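Local coordinates for protein DNA ligase (Alteromonas mediterranea, PDB 6GDR) that probably seals nicks in duplex DNA by adenylate transfer, as a minimal Lig E-type DNA ligase built of a nucleotidyltransferase domain and an OB domain, at residues Y29-K34 / L190-K195; I76-F81 / T183-E188; E214-K219 / F270-V275. All coordinates share one frame; numbering follows the deposited sequence. Where two conformers were deposited one is given.

Interaction 1 of 3, residues Y29-K34 / L190-K195; sequences YWVSEK and LMLHHK. With AMP (adenosine monophosphate), chain G.
Strands 29-34 and 190-194 pair antiparallel in the mixed four-stranded sheet of the nucleotidyltransferase domain, Lys195 following just beyond, with 207-210 on the other side of 190-194. Four backbone hydrogen bonds join Trp30 to His193 and Ser32 to Met191, the straightest running from His193 N to Trp30 O (2.9 Å, 172° at the hydrogen). At one end Tyr29 has CG anti to its carbonyl carbon (chi1 -66°), which offers a ring face to the CD2 edge of His194. The result is a T-shaped stack, planes at 84°, with Tyr29 CZ 3.5 Å from His194 CD2; Asp205 O takes the tyrosine OH. An alanine here would probably leave the His194 edge without its aromatic face and Asp205 O without this partner. Next to it, extended Lys195 runs across the Trp30 face, CG 3.6 Å from Trp30 CD1 and NZ in cation-pi contact with the six-membered ring. Val31 CG2 and Leu192 CD2 lie side by side, 3.6 Å apart. On the face of Ser32, Met191 bends twice and spreads over the adenine, its CG 3.5 Å from AMP N1 and its CE 3.5 Å from AMP N3. Lys34 CB rests on Met191 CG, and its NZ bonds AMP O4' at 3.2 Å, with Glu188 as its salt-bridge partner. This is the adenylate pocket of ATP-dependent ligases, where Lys34 opens the KxDG sequence of motif I.

Interaction 2 of 3, residues I76-F81 / T183-E188; sequences IARGQF and TLSGGE. With nucleotides of chain B.
The Schellman motif that ends helix 172-184 meets a type II turn, Ala77 to Gln80, and Arg78 of the turn lies along Ser185, Gly186 and Gly187. In the motif Gly186 N returns to Thr183 O (3.1 Å) and Gly187 N to Val182 O. Gly186 has positive phi (95°); a CB there would press on the carbonyl oxygen of Ser185 and face Arg78 CB, so glycine suits the spot twice over. Extended from CG to NE, the Arg78 chain runs past the two glycines, with CB 3.5 Å from Gly186 O and CD 3.6 Å from Gly187 N. This brings the guanidinium to Ser185, where Arg78 NH1 gives a hydrogen bond to Ser185 O at 3.1 Å. That bond is bent, 135° at the hydrogen, and the nitrogen stands 49° out of the carbonyl plane, above it and not on a lone pair. The other terminal nitrogen, NH2, makes a salt bridge with Glu33, the stronger partner. One water completes the join, accepting from Gly79 N at 3.0 Å and donating to Gly186 O at 2.7 Å. Past the turn, Phe81 puts CZ 3.2 Å from O4' of DC10 of chain B. The contact lies at the surface: its turn links strand 70-75 to helix 81-89, and its glycines carry the chain from helix 172-184 into strand 189-194.

Interaction 3 of 3, residues E214-K219 / F270-V275; sequences EDAEAK and FKFYGV. With nucleotides of chain C.
Lys271 and Asp215 face each other as a non-hydrogen-bonded antiparallel pair, and the lysine can be followed outward from there. Its CB lies 3.7 Å from Glu214 O and 3.9 Å from Asp215 OD1. CG sits between the backbone N and the carbonyl carbon (chi1 86°), and from it the chain runs extended, away from 214-219, touching Ser285 and Leu287 of strand 285-289 and making a cation-pi contact with Phe213. CE already comes up to OP1 of DC3 of chain C. At the tip NZ donates to Tyr273 OH at 2.9 Å and to the same OP1; that second bond is modelled very short, so its exact length is doubtful, but the ammonium plainly meets the DNA backbone. The tyrosine hydroxyl probably helps to steer the amine onto the phosphate. All this sits on the five-stranded antiparallel sheet of the OB domain, where 214-225 and 267-272 are neighbours and one face brings a basic side chain to the DNA. The two residues flanking Lys271 point to the other face. Phe272 N bonds Glu214 O at 3.2 Å and Phe270 N bonds Ala216 O at 2.9 Å, while the return bonds, from Glu214 N and Ala216 N, are weak. Glu214 bends at chi2 and brings OE1 over the rim of one face of the Phe272 ring, 3.4 Å from CE2, its carboxylate inclined 32° to the ring. Ala216 CB touches both phenylalanines, 3.8 Å from Phe272 CE1 and from Phe270 CZ. Further along, Ala218 CB approaches Phe270 CE2, and Phe247 meets the Phe270 ring edge-to-face.

Interactions 1 and 2 belong to the nucleotidyltransferase domain, their centres about 17 Å apart. Interaction 2 is nested within the chain loop that interaction 1 closes, and helix 172-184 is followed directly by strand 189-194. Two salt bridges join them, Glu33 to Arg78 and Lys34 to Glu188, tying the adenylate pocket both to the turn (Arg78) and to the link after helix 172-184 (Glu188). Interaction 3 follows later in the chain, in the OB-domain sheet, its centre about 27 Å from that of interaction 1 and 19 Å from that of interaction 2, touching neither. Interactions 2 and 3 each reach a DNA strand, chains B and C, consistent with both domains gripping the DNA, the nucleotide lying in the first of them.

Interaction 1 of 3, residues Y29-K34 / L190-K195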
# COMPACT_ATOMS: atom_id res chain seq x y z
N TYR D 29 10.37 -4.12 -16.72
CA TYR D 29 10.03 -3.53 -15.44
C TYR D 29 11.05 -3.92 -14.38
O TYR D 29 11.58 -5.04 -14.38
CB TYR D 29 8.64 -3.97 -14.97
CG TYR D 29 7.50 -3.47 -15.82
CD1 TYR D 29 7.16 -4.10 -17.01
CD2 TYR D 29 6.74 -2.38 -15.43
CE1 TYR D 29 6.11 -3.65 -17.79
CE2 TYR D 29 5.69 -1.92 -16.20
CZ TYR D 29 5.38 -2.56 -17.38
OH TYR D 29 4.33 -2.11 -18.15
N TRP D 30 11.31 -2.99 -13.46
CA TRP D 30 11.96 -3.33 -12.21
C TRP D 30 10.91 -3.84 -11.23
O TRP D 30 9.89 -3.17 -11.00
CB TRP D 30 12.68 -2.11 -11.61
CG TRP D 30 14.03 -1.84 -12.19
CD1 TRP D 30 14.44 -0.70 -12.82
CD2 TRP D 30 15.17 -2.71 -12.18
NE1 TRP D 30 15.75 -0.81 -13.21
CE2 TRP D 30 16.22 -2.04 -12.83
CE3 TRP D 30 15.39 -4.00 -11.68
CZ2 TRP D 30 17.48 -2.61 -12.99
CZ3 TRP D 30 16.64 -4.57 -11.85
CH2 TRP D 30 17.67 -3.87 -12.50
N VAL D 31 11.14 -5.01 -10.67
CA VAL D 31 10.22 -5.62 -9.72
C VAL D 31 10.75 -5.39 -8.31
O VAL D 31 11.96 -5.40 -8.08
CB VAL D 31 10.04 -7.13 -10.00
CG1 VAL D 31 8.91 -7.69 -9.14
CG2 VAL D 31 9.77 -7.37 -11.47
N SER D 32 9.83 -5.17 -7.38
CA SER D 32 10.19 -5.00 -5.98
C SER D 32 9.00 -5.38 -5.12
O SER D 32 7.85 -5.29 -5.57
CB SER D 32 10.63 -3.56 -5.67
OG SER D 32 9.58 -2.65 -5.92
N GLU D 33 9.28 -5.81 -3.90
CA GLU D 33 8.23 -6.19 -2.97
C GLU D 33 7.54 -4.95 -2.42
O GLU D 33 8.20 -4.01 -1.98
CB GLU D 33 8.81 -7.02 -1.82
CG GLU D 33 7.81 -7.40 -0.74
CD GLU D 33 8.40 -8.31 0.32
OE1 GLU D 33 9.35 -9.05 -0.00
OE2 GLU D 33 7.93 -8.27 1.47
N LYS D 34 6.21 -4.95 -2.45
CA LYS D 34 5.46 -3.85 -1.86
C LYS D 34 5.53 -3.93 -0.34
O LYS D 34 5.20 -4.96 0.25
CB LYS D 34 4.00 -3.90 -2.32
CG LYS D 34 3.22 -2.63 -2.00
CD LYS D 34 1.74 -2.81 -2.25
CE LYS D 34 0.98 -1.52 -1.99
NZ LYS D 34 1.19 -1.00 -0.61
N LEU D 190 3.62 -7.12 -4.78
CA LEU D 190 4.71 -6.73 -5.65
C LEU D 190 4.40 -5.41 -6.33
O LEU D 190 3.24 -5.02 -6.49
CB LEU D 190 4.99 -7.80 -6.72
CG LEU D 190 5.42 -9.18 -6.22
CD1 LEU D 190 5.63 -10.13 -7.40
CD2 LEU D 190 6.68 -9.10 -5.37
N MET D 191 5.46 -4.72 -6.73
CA MET D 191 5.37 -3.48 -7.49
C MET D 191 6.22 -3.60 -8.74
O MET D 191 7.33 -4.16 -8.70
CB MET D 191 5.83 -2.28 -6.65
CG MET D 191 4.99 -2.03 -5.41
SD MET D 191 3.30 -1.53 -5.77
CE MET D 191 3.56 0.10 -6.45
N LEU D 192 5.70 -3.09 -9.85
CA LEU D 192 6.39 -3.14 -11.14
C LEU D 192 6.56 -1.71 -11.63
O LEU D 192 5.57 -1.00 -11.85
CB LEU D 192 5.60 -3.97 -12.15
CG LEU D 192 5.12 -5.34 -11.67
CD1 LEU D 192 4.26 -6.00 -12.73
CD2 LEU D 192 6.31 -6.22 -11.33
N HIS D 193 7.81 -1.29 -11.81
CA HIS D 193 8.13 0.05 -12.28
C HIS D 193 8.93 -0.07 -13.57
O HIS D 193 10.01 -0.67 -13.59
CB HIS D 193 8.92 0.83 -11.23
CG HIS D 193 8.77 2.31 -11.34
ND1 HIS D 193 8.96 3.16 -10.27
CD2 HIS D 193 8.45 3.10 -12.39
CE1 HIS D 193 8.76 4.41 -10.66
NE2 HIS D 193 8.45 4.40 -11.94
N HIS D 194 8.39 0.49 -14.65
CA HIS D 194 9.03 0.40 -15.95
C HIS D 194 10.39 1.08 -15.92
O HIS D 194 10.53 2.20 -15.42
CB HIS D 194 8.14 1.02 -17.02
CG HIS D 194 8.35 0.44 -18.39
ND1 HIS D 194 9.05 1.10 -19.38
CD2 HIS D 194 7.95 -0.73 -18.93
CE1 HIS D 194 9.07 0.36 -20.47
NE2 HIS D 194 8.41 -0.75 -20.23
N LYS D 195 11.40 0.41 -16.49
CA LYS D 195 12.77 0.91 -16.41
C LYS D 195 12.94 2.19 -17.21
O LYS D 195 13.47 3.19 -16.71
CB LYS D 195 13.74 -0.16 -16.90
CG LYS D 195 13.57 -1.52 -16.24
CD LYS D 195 14.58 -2.53 -16.78
CE LYS D 195 14.37 -3.90 -16.16
NZ LYS D 195 15.25 -4.93 -16.78
P AMP G . -1.81 1.71 -2.80
O1P AMP G . -1.01 0.89 -1.82
O2P AMP G . -2.89 1.04 -3.60
O5' AMP G . -0.78 2.41 -3.81
C5' AMP G . 0.59 2.00 -3.81
C4' AMP G . 1.31 2.61 -2.61
O4' AMP G . 2.21 1.65 -2.05
C3' AMP G . 2.13 3.85 -2.93
O3' AMP G . 1.52 5.00 -2.33
C2' AMP G . 3.51 3.59 -2.37
O2' AMP G . 3.92 4.65 -1.49
C1' AMP G . 3.40 2.29 -1.59
N9 AMP G . 4.55 1.35 -1.71
C8 AMP G . 4.90 0.50 -0.72
N7 AMP G . 5.97 -0.25 -1.08
C5 AMP G . 6.32 0.11 -2.32
C6 AMP G . 7.37 -0.29 -3.29
N6 AMP G . 8.26 -1.26 -2.96
N1 AMP G . 7.40 0.33 -4.48
C2 AMP G . 6.52 1.29 -4.81
N3 AMP G . 5.54 1.70 -3.98
C4 AMP G . 5.39 1.17 -2.74

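Interaction 2 of 3, residues I76-F81 / T183-E188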
# COMPACT_ATOMS: atom_id res chain seq x y z
N ILE D 76 9.18 -1.21 8.86
CA ILE D 76 9.99 -1.96 9.81
C ILE D 76 10.22 -3.35 9.25
O ILE D 76 11.35 -3.73 8.91
CB ILE D 76 9.32 -2.02 11.20
CG1 ILE D 76 9.11 -0.61 11.75
CG2 ILE D 76 10.17 -2.85 12.16
CD1 ILE D 76 8.16 -0.56 12.93
N ALA D 77 9.15 -4.13 9.16
CA ALA D 77 9.21 -5.50 8.65
C ALA D 77 7.81 -5.88 8.18
O ALA D 77 6.86 -5.10 8.30
CB ALA D 77 9.73 -6.46 9.72
N ARG D 78 7.70 -7.08 7.63
CA ARG D 78 6.42 -7.56 7.13
C ARG D 78 5.43 -7.74 8.28
O ARG D 78 5.79 -8.12 9.40
CB ARG D 78 6.60 -8.89 6.39
CG ARG D 78 7.46 -8.78 5.15
CD ARG D 78 7.86 -10.15 4.63
NE ARG D 78 8.62 -10.06 3.39
CZ ARG D 78 9.30 -11.07 2.85
NH1 ARG D 78 9.32 -12.26 3.45
NH2 ARG D 78 9.96 -10.90 1.71
N GLY D 79 4.15 -7.47 7.99
CA GLY D 79 3.11 -7.63 8.98
C GLY D 79 3.19 -6.70 10.16
O GLY D 79 2.67 -7.03 11.23
N GLN D 80 3.83 -5.54 10.00
CA GLN D 80 4.02 -4.59 11.09
C GLN D 80 3.39 -3.23 10.76
O GLN D 80 3.91 -2.19 11.17
CB GLN D 80 5.50 -4.42 11.40
CG GLN D 80 6.24 -5.72 11.68
CD GLN D 80 5.69 -6.46 12.89
OE1 GLN D 80 5.45 -5.85 13.94
NE2 GLN D 80 5.48 -7.76 12.75
N PHE D 81 2.28 -3.23 10.03
CA PHE D 81 1.70 -1.96 9.59
C PHE D 81 1.07 -1.20 10.75
O PHE D 81 1.41 -0.04 10.99
CB PHE D 81 0.66 -2.20 8.50
CG PHE D 81 -0.18 -0.99 8.20
CD1 PHE D 81 -1.49 -0.91 8.65
CD2 PHE D 81 0.35 0.08 7.50
CE1 PHE D 81 -2.25 0.21 8.39
CE2 PHE D 81 -0.41 1.20 7.24
CZ PHE D 81 -1.71 1.27 7.69
N THR D 183 3.70 -13.47 -0.70
CA THR D 183 2.48 -13.48 0.11
C THR D 183 2.59 -14.48 1.26
O THR D 183 2.30 -14.15 2.41
CB THR D 183 1.27 -13.80 -0.77
OG1 THR D 183 1.22 -12.89 -1.87
CG2 THR D 183 -0.03 -13.69 0.03
N LEU D 184 3.01 -15.71 0.95
CA LEU D 184 3.15 -16.73 1.98
C LEU D 184 4.22 -16.36 2.99
O LEU D 184 4.15 -16.78 4.16
CB LEU D 184 3.45 -18.08 1.34
CG LEU D 184 2.26 -18.90 0.85
CD1 LEU D 184 1.19 -18.03 0.19
CD2 LEU D 184 2.74 -19.97 -0.12
N SER D 185 5.22 -15.59 2.58
CA SER D 185 6.29 -15.16 3.48
C SER D 185 5.92 -13.91 4.27
O SER D 185 6.79 -13.33 4.93
CB SER D 185 7.57 -14.90 2.69
OG SER D 185 8.05 -16.09 2.08
N GLY D 186 4.66 -13.47 4.22
CA GLY D 186 4.21 -12.32 4.97
C GLY D 186 4.21 -11.01 4.22
O GLY D 186 3.76 -10.00 4.77
N GLY D 187 4.72 -10.98 2.98
CA GLY D 187 4.73 -9.75 2.22
C GLY D 187 3.34 -9.35 1.76
O GLY D 187 2.41 -10.15 1.71
N GLU D 188 3.22 -8.06 1.42
CA GLU D 188 1.94 -7.51 0.98
C GLU D 188 1.68 -7.71 -0.50
O GLU D 188 0.52 -7.86 -0.90
CB GLU D 188 1.87 -6.01 1.30
CG GLU D 188 0.48 -5.42 1.16
CD GLU D 188 0.48 -3.90 1.21
OE1 GLU D 188 1.58 -3.30 1.16
OE2 GLU D 188 -0.62 -3.31 1.29
P DC B 10 -0.46 5.78 3.41
OP1 DC B 10 0.96 5.61 3.03
OP2 DC B 10 -1.30 6.78 2.70
O5' DC B 10 -1.19 4.36 3.34
C5' DC B 10 -0.61 3.25 4.00
C4' DC B 10 -1.61 2.12 4.18
O4' DC B 10 -2.73 2.57 4.98
C3' DC B 10 -2.24 1.60 2.91
O3' DC B 10 -1.37 0.69 2.24
C2' DC B 10 -3.50 0.93 3.44
C1' DC B 10 -3.88 1.81 4.64
N1 DC B 10 -5.01 2.74 4.36
C2 DC B 10 -6.32 2.33 4.61
O2 DC B 10 -6.53 1.20 5.09
N3 DC B 10 -7.34 3.18 4.34
C4 DC B 10 -7.09 4.38 3.83
N4 DC B 10 -8.12 5.19 3.58
C5 DC B 10 -5.76 4.82 3.56
C6 DC B 10 -4.76 3.97 3.83
O HOH W 1 3.65 -7.27 5.03

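Interaction 3 of 3, residues E214-K219 / F270-V275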
# COMPACT_ATOMS: atom_id res chain seq x y z
N GLU D 214 -8.33 -13.37 -1.58
CA GLU D 214 -9.13 -14.59 -1.52
C GLU D 214 -10.59 -14.23 -1.27
O GLU D 214 -10.94 -13.07 -1.05
CB GLU D 214 -8.63 -15.54 -0.42
CG GLU D 214 -7.13 -15.49 -0.16
CD GLU D 214 -6.76 -14.53 0.95
OE1 GLU D 214 -7.27 -13.39 0.96
OE2 GLU D 214 -5.97 -14.93 1.83
N ASP D 215 -11.44 -15.25 -1.32
CA ASP D 215 -12.86 -15.10 -1.06
C ASP D 215 -13.22 -15.77 0.26
O ASP D 215 -12.44 -16.56 0.82
CB ASP D 215 -13.68 -15.70 -2.20
CG ASP D 215 -13.47 -14.98 -3.52
OD1 ASP D 215 -12.64 -14.04 -3.56
OD2 ASP D 215 -14.14 -15.34 -4.51
N ALA D 216 -14.41 -15.45 0.75
CA ALA D 216 -14.91 -16.02 2.00
C ALA D 216 -16.38 -15.66 2.13
O ALA D 216 -16.86 -14.73 1.48
CB ALA D 216 -14.11 -15.52 3.21
N GLU D 217 -17.08 -16.40 2.98
CA GLU D 217 -18.50 -16.19 3.21
C GLU D 217 -18.73 -15.68 4.63
O GLU D 217 -17.94 -15.93 5.54
CB GLU D 217 -19.29 -17.49 3.00
CG GLU D 217 -19.36 -17.94 1.55
CD GLU D 217 -20.31 -19.10 1.34
OE1 GLU D 217 -20.52 -19.87 2.30
OE2 GLU D 217 -20.84 -19.25 0.22
N ALA D 218 -19.84 -14.96 4.80
CA ALA D 218 -20.23 -14.44 6.10
C ALA D 218 -21.73 -14.23 6.11
O ALA D 218 -22.34 -13.96 5.08
CB ALA D 218 -19.51 -13.13 6.43
N LYS D 219 -22.32 -14.36 7.30
CA LYS D 219 -23.76 -14.19 7.48
C LYS D 219 -24.05 -12.76 7.93
O LYS D 219 -23.46 -12.28 8.90
CB LYS D 219 -24.29 -15.18 8.52
CG LYS D 219 -25.78 -15.03 8.81
CD LYS D 219 -26.29 -16.13 9.75
CE LYS D 219 -25.57 -16.10 11.09
NZ LYS D 219 -26.16 -17.05 12.07
N PHE D 270 -17.42 -12.25 0.02
CA PHE D 270 -16.64 -11.03 -0.05
C PHE D 270 -15.19 -11.38 -0.31
O PHE D 270 -14.70 -12.44 0.10
CB PHE D 270 -16.75 -10.21 1.24
CG PHE D 270 -16.08 -10.85 2.42
CD1 PHE D 270 -14.78 -10.51 2.77
CD2 PHE D 270 -16.75 -11.80 3.18
CE1 PHE D 270 -14.16 -11.10 3.85
CE2 PHE D 270 -16.13 -12.39 4.27
CZ PHE D 270 -14.84 -12.04 4.60
N LYS D 271 -14.49 -10.48 -1.00
CA LYS D 271 -13.05 -10.59 -1.18
C LYS D 271 -12.34 -9.71 -0.16
O LYS D 271 -12.90 -8.73 0.35
CB LYS D 271 -12.64 -10.21 -2.60
CG LYS D 271 -12.39 -8.72 -2.83
CD LYS D 271 -11.97 -8.47 -4.27
CE LYS D 271 -11.39 -7.07 -4.44
NZ LYS D 271 -10.83 -6.87 -5.80
N PHE D 272 -11.10 -10.08 0.15
CA PHE D 272 -10.33 -9.35 1.14
C PHE D 272 -8.85 -9.58 0.89
O PHE D 272 -8.46 -10.57 0.26
CB PHE D 272 -10.71 -9.77 2.56
CG PHE D 272 -10.39 -11.20 2.88
CD1 PHE D 272 -11.21 -12.23 2.44
CD2 PHE D 272 -9.27 -11.53 3.62
CE1 PHE D 272 -10.91 -13.55 2.72
CE2 PHE D 272 -8.96 -12.84 3.91
CZ PHE D 272 -9.79 -13.85 3.46
N TYR D 273 -8.03 -8.66 1.39
CA TYR D 273 -6.59 -8.69 1.21
C TYR D 273 -5.94 -8.95 2.57
O TYR D 273 -5.41 -8.04 3.21
CB TYR D 273 -6.09 -7.38 0.59
CG TYR D 273 -6.67 -7.08 -0.78
CD1 TYR D 273 -5.93 -7.29 -1.93
CD2 TYR D 273 -7.97 -6.60 -0.91
CE1 TYR D 273 -6.45 -7.02 -3.18
CE2 TYR D 273 -8.50 -6.32 -2.16
CZ TYR D 273 -7.74 -6.54 -3.29
OH TYR D 273 -8.27 -6.27 -4.53
N GLY D 274 -6.00 -10.20 3.00
CA GLY D 274 -5.43 -10.57 4.28
C GLY D 274 -6.30 -10.14 5.45
O GLY D 274 -7.45 -9.72 5.29
N VAL D 275 -5.72 -10.24 6.64
CA VAL D 275 -6.42 -9.93 7.88
C VAL D 275 -5.55 -9.01 8.73
O VAL D 275 -4.33 -8.93 8.56
CB VAL D 275 -6.78 -11.20 8.68
CG1 VAL D 275 -7.86 -12.00 7.95
CG2 VAL D 275 -5.54 -12.06 8.91
P DC C 3 -11.56 -3.20 -5.39
OP1 DC C 3 -11.80 -4.56 -5.93
OP2 DC C 3 -10.58 -2.30 -6.04
O5' DC C 3 -12.96 -2.41 -5.34
C5' DC C 3 -14.08 -3.00 -4.70
C4' DC C 3 -15.22 -2.00 -4.56
O4' DC C 3 -14.74 -0.82 -3.88
C3' DC C 3 -15.79 -1.50 -5.87
O3' DC C 3 -16.85 -2.35 -6.31
C2' DC C 3 -16.29 -0.10 -5.54
C1' DC C 3 -15.45 0.32 -4.33
N1 DC C 3 -14.48 1.42 -4.62
C2 DC C 3 -14.91 2.74 -4.63
O2 DC C 3 -16.10 2.99 -4.39
N3 DC C 3 -14.02 3.73 -4.89
C4 DC C 3 -12.74 3.42 -5.14
N4 DC C 3 -11.90 4.43 -5.40
C5 DC C 3 -12.28 2.07 -5.14
C6 DC C 3 -13.17 1.11 -4.88